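Local structure of telomere length regulator taz1 (Schizosaccharomyces pombe, 4ZMI) at residues N219-I222 / H223-E227. The protein binds double-stranded telomeric DNA and regulates telomere length and function in fission yeast, the chain here being its helical domain. Numbering follows the deposited sequence.
Sequences NAVI and HFLLE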
ATOM      1  N   ASN A 219      -8.388  11.428   0.305  1.00 70.76           N
ATOM      2  CA  ASN A 219      -9.247  11.229  -0.852  1.00 71.06           C
ATOM      3  C   ASN A 219      -8.497  10.668  -2.061  1.00 64.63           C
ATOM      4  O   ASN A 219      -9.028   9.844  -2.792  1.00 70.88           O
ATOM      5  CB  ASN A 219     -10.057  12.491  -1.188  1.00 77.61           C
ATOM      6  CG  ASN A 219     -11.340  12.591  -0.361  1.00 93.38           C
ATOM      7  OD1 ASN A 219     -12.019  11.585  -0.115  1.00 93.70           O
ATOM      8  ND2 ASN A 219     -11.668  13.805   0.083  1.00 99.01           N
ATOM      9  N   ALA A 220      -7.250  11.070  -2.263  1.00 63.95           N
ATOM     10  CA  ALA A 220      -6.487  10.491  -3.365  1.00 64.28           C
ATOM     11  C   ALA A 220      -6.156   9.012  -3.063  1.00 69.67           C
ATOM     12  O   ALA A 220      -6.163   8.166  -3.965  1.00 69.99           O
ATOM     13  CB  ALA A 220      -5.225  11.309  -3.656  1.00 57.24           C
ATOM     14  N   VAL A 221      -5.910   8.693  -1.797  1.00 67.08           N
ATOM     15  CA  VAL A 221      -5.583   7.311  -1.429  1.00 66.20           C
ATOM     16  C   VAL A 221      -6.790   6.421  -1.684  1.00 71.69           C
ATOM     17  O   VAL A 221      -6.702   5.431  -2.410  1.00 70.75           O
ATOM     18  CB  VAL A 221      -5.130   7.199   0.048  1.00 61.01           C
ATOM     19  CG1 VAL A 221      -5.058   5.743   0.481  1.00 60.62           C
ATOM     20  CG2 VAL A 221      -3.782   7.844   0.221  1.00 60.38           C
ATOM     21  N   ILE A 222      -7.924   6.806  -1.105  1.00 73.94           N
ATOM     22  CA  ILE A 222      -9.170   6.077  -1.287  1.00 71.72           C
ATOM     23  C   ILE A 222      -9.471   5.901  -2.756  1.00 69.29           C
ATOM     24  O   ILE A 222      -9.784   4.806  -3.201  1.00 72.63           O
ATOM     25  CB  ILE A 222     -10.348   6.807  -0.624  1.00 79.86           C
ATOM     26  CG1 ILE A 222     -10.243   6.683   0.896  1.00 82.49           C
ATOM     27  CG2 ILE A 222     -11.670   6.241  -1.124  1.00 77.88           C
ATOM     28  CD1 ILE A 222     -11.112   7.640   1.651  1.00 84.95           C
ATOM     29  N   HIS A 223      -9.348   6.978  -3.513  1.00 68.61           N
ATOM     30  CA  HIS A 223      -9.573   6.897  -4.946  1.00 77.16           C
ATOM     31  C   HIS A 223      -8.684   5.820  -5.552  1.00 77.65           C
ATOM     32  O   HIS A 223      -9.165   4.950  -6.279  1.00 75.52           O
ATOM     33  CB  HIS A 223      -9.290   8.239  -5.625  1.00 73.02           C
ATOM     34  CG  HIS A 223      -9.862   8.347  -7.007  1.00 87.93           C
ATOM     35  ND1 HIS A 223      -9.319   7.695  -8.094  1.00 86.97           N
ATOM     36  CD2 HIS A 223     -10.925   9.043  -7.480  1.00 95.34           C
ATOM     37  CE1 HIS A 223     -10.026   7.977  -9.176  1.00 86.95           C
ATOM     38  NE2 HIS A 223     -11.008   8.793  -8.828  1.00 95.23           N
ATOM     39  N   PHE A 224      -7.393   5.879  -5.232  1.00 74.73           N
ATOM     40  CA  PHE A 224      -6.410   4.981  -5.837  1.00 71.42           C
ATOM     41  C   PHE A 224      -6.638   3.519  -5.483  1.00 70.09           C
ATOM     42  O   PHE A 224      -6.520   2.651  -6.338  1.00 69.48           O
ATOM     43  CB  PHE A 224      -4.990   5.382  -5.450  1.00 71.28           C
ATOM     44  CG  PHE A 224      -3.944   4.417  -5.929  1.00 66.95           C
ATOM     45  CD1 PHE A 224      -3.515   4.446  -7.239  1.00 69.46           C
ATOM     46  CD2 PHE A 224      -3.390   3.492  -5.074  1.00 56.71           C
ATOM     47  CE1 PHE A 224      -2.551   3.574  -7.680  1.00 70.44           C
ATOM     48  CE2 PHE A 224      -2.433   2.612  -5.514  1.00 63.66           C
ATOM     49  CZ  PHE A 224      -2.012   2.652  -6.817  1.00 59.43           C
ATOM     50  N   LEU A 225      -6.963   3.253  -4.221  1.00 67.40           N
ATOM     51  CA  LEU A 225      -7.262   1.898  -3.783  1.00 66.73           C
ATOM     52  C   LEU A 225      -8.549   1.395  -4.430  1.00 77.67           C
ATOM     53  O   LEU A 225      -8.795   0.197  -4.483  1.00 80.57           O
ATOM     54  CB  LEU A 225      -7.399   1.830  -2.254  1.00 64.34           C
ATOM     55  CG  LEU A 225      -6.248   2.301  -1.355  1.00 58.78           C
ATOM     56  CD1 LEU A 225      -6.545   2.026   0.118  1.00 61.02           C
ATOM     57  CD2 LEU A 225      -4.935   1.659  -1.753  1.00 63.15           C
ATOM     58  N   LEU A 226      -9.383   2.314  -4.903  1.00 84.33           N
ATOM     59  CA  LEU A 226     -10.624   1.935  -5.566  1.00 87.81           C
ATOM     60  C   LEU A 226     -10.389   1.540  -7.020  1.00 93.65           C
ATOM     61  O   LEU A 226     -10.908   0.518  -7.461  1.00100.58           O
ATOM     62  CB  LEU A 226     -11.661   3.054  -5.481  1.00 93.00           C
ATOM     63  CG  LEU A 226     -12.420   3.196  -4.162  1.00 91.56           C
ATOM     64  CD1 LEU A 226     -13.241   4.473  -4.154  1.00 90.93           C
ATOM     65  CD2 LEU A 226     -13.307   1.998  -3.929  1.00 92.73           C
ATOM     66  N   GLU A 227      -9.619   2.343  -7.758  1.00 92.19           N
ATOM     67  CA  GLU A 227      -9.196   1.979  -9.116  1.00 99.01           C
ATOM     68  C   GLU A 227      -8.532   0.612  -9.116  1.00106.04           C
ATOM     69  O   GLU A 227      -8.847  -0.241  -9.943  1.00108.38           O
ATOM     70  CB  GLU A 227      -8.167   2.963  -9.669  1.00103.34           C
ATOM     71  CG  GLU A 227      -8.522   4.423  -9.601  1.00109.24           C
ATOM     72  CD  GLU A 227      -7.403   5.285 -10.149  1.00112.46           C
ATOM     73  OE1 GLU A 227      -6.781   4.890 -11.160  1.00109.39           O
ATOM     74  OE2 GLU A 227      -7.135   6.348  -9.555  1.00116.99           O
TER
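Asn219 to Ile222 and His223 to Glu227 form consecutive turns of the alpha-helix 214-229, joined by i to i+4 backbone bonds of which Leu225 N to Val221 O is the straightest (2.8 Å), while Leu226 N reaches Ile222 O in a weak, bent bond. The helix belongs to the helical domain of Taz1; Val221, Phe224 and Leu225 are buried, whereas His223 lies on the exposed side. Val221 and Leu225 extend in the same direction, flank to flank, with Val221 CG1 4.0 Å from Leu225 CD1. One residue on, Ile222 and Leu226 make the same i to i+4 contact: Ile222 CG2, turned anti to the backbone N, meets Leu226 CD1 at 3.8 Å. Val221 and Phe224 pack on helix 137-154, where the Phe224 ring also lies nearly parallel to that of Phe137; Ile222, Leu225 and Leu226 face helix 95-107. At His223, CG anti to the backbone N (chi1 -164°) lets the ring meet Glu227 one turn later, so that this His-carboxylate pair spans i to i+4. ND1 donates to Glu227 OE2 at 3.0 Å in a bent bond (N-H...O angle 134°), the oxygen lying close to the imidazole plane and receiving the bond on its anti side, with ND1 24° off the carboxylate plane.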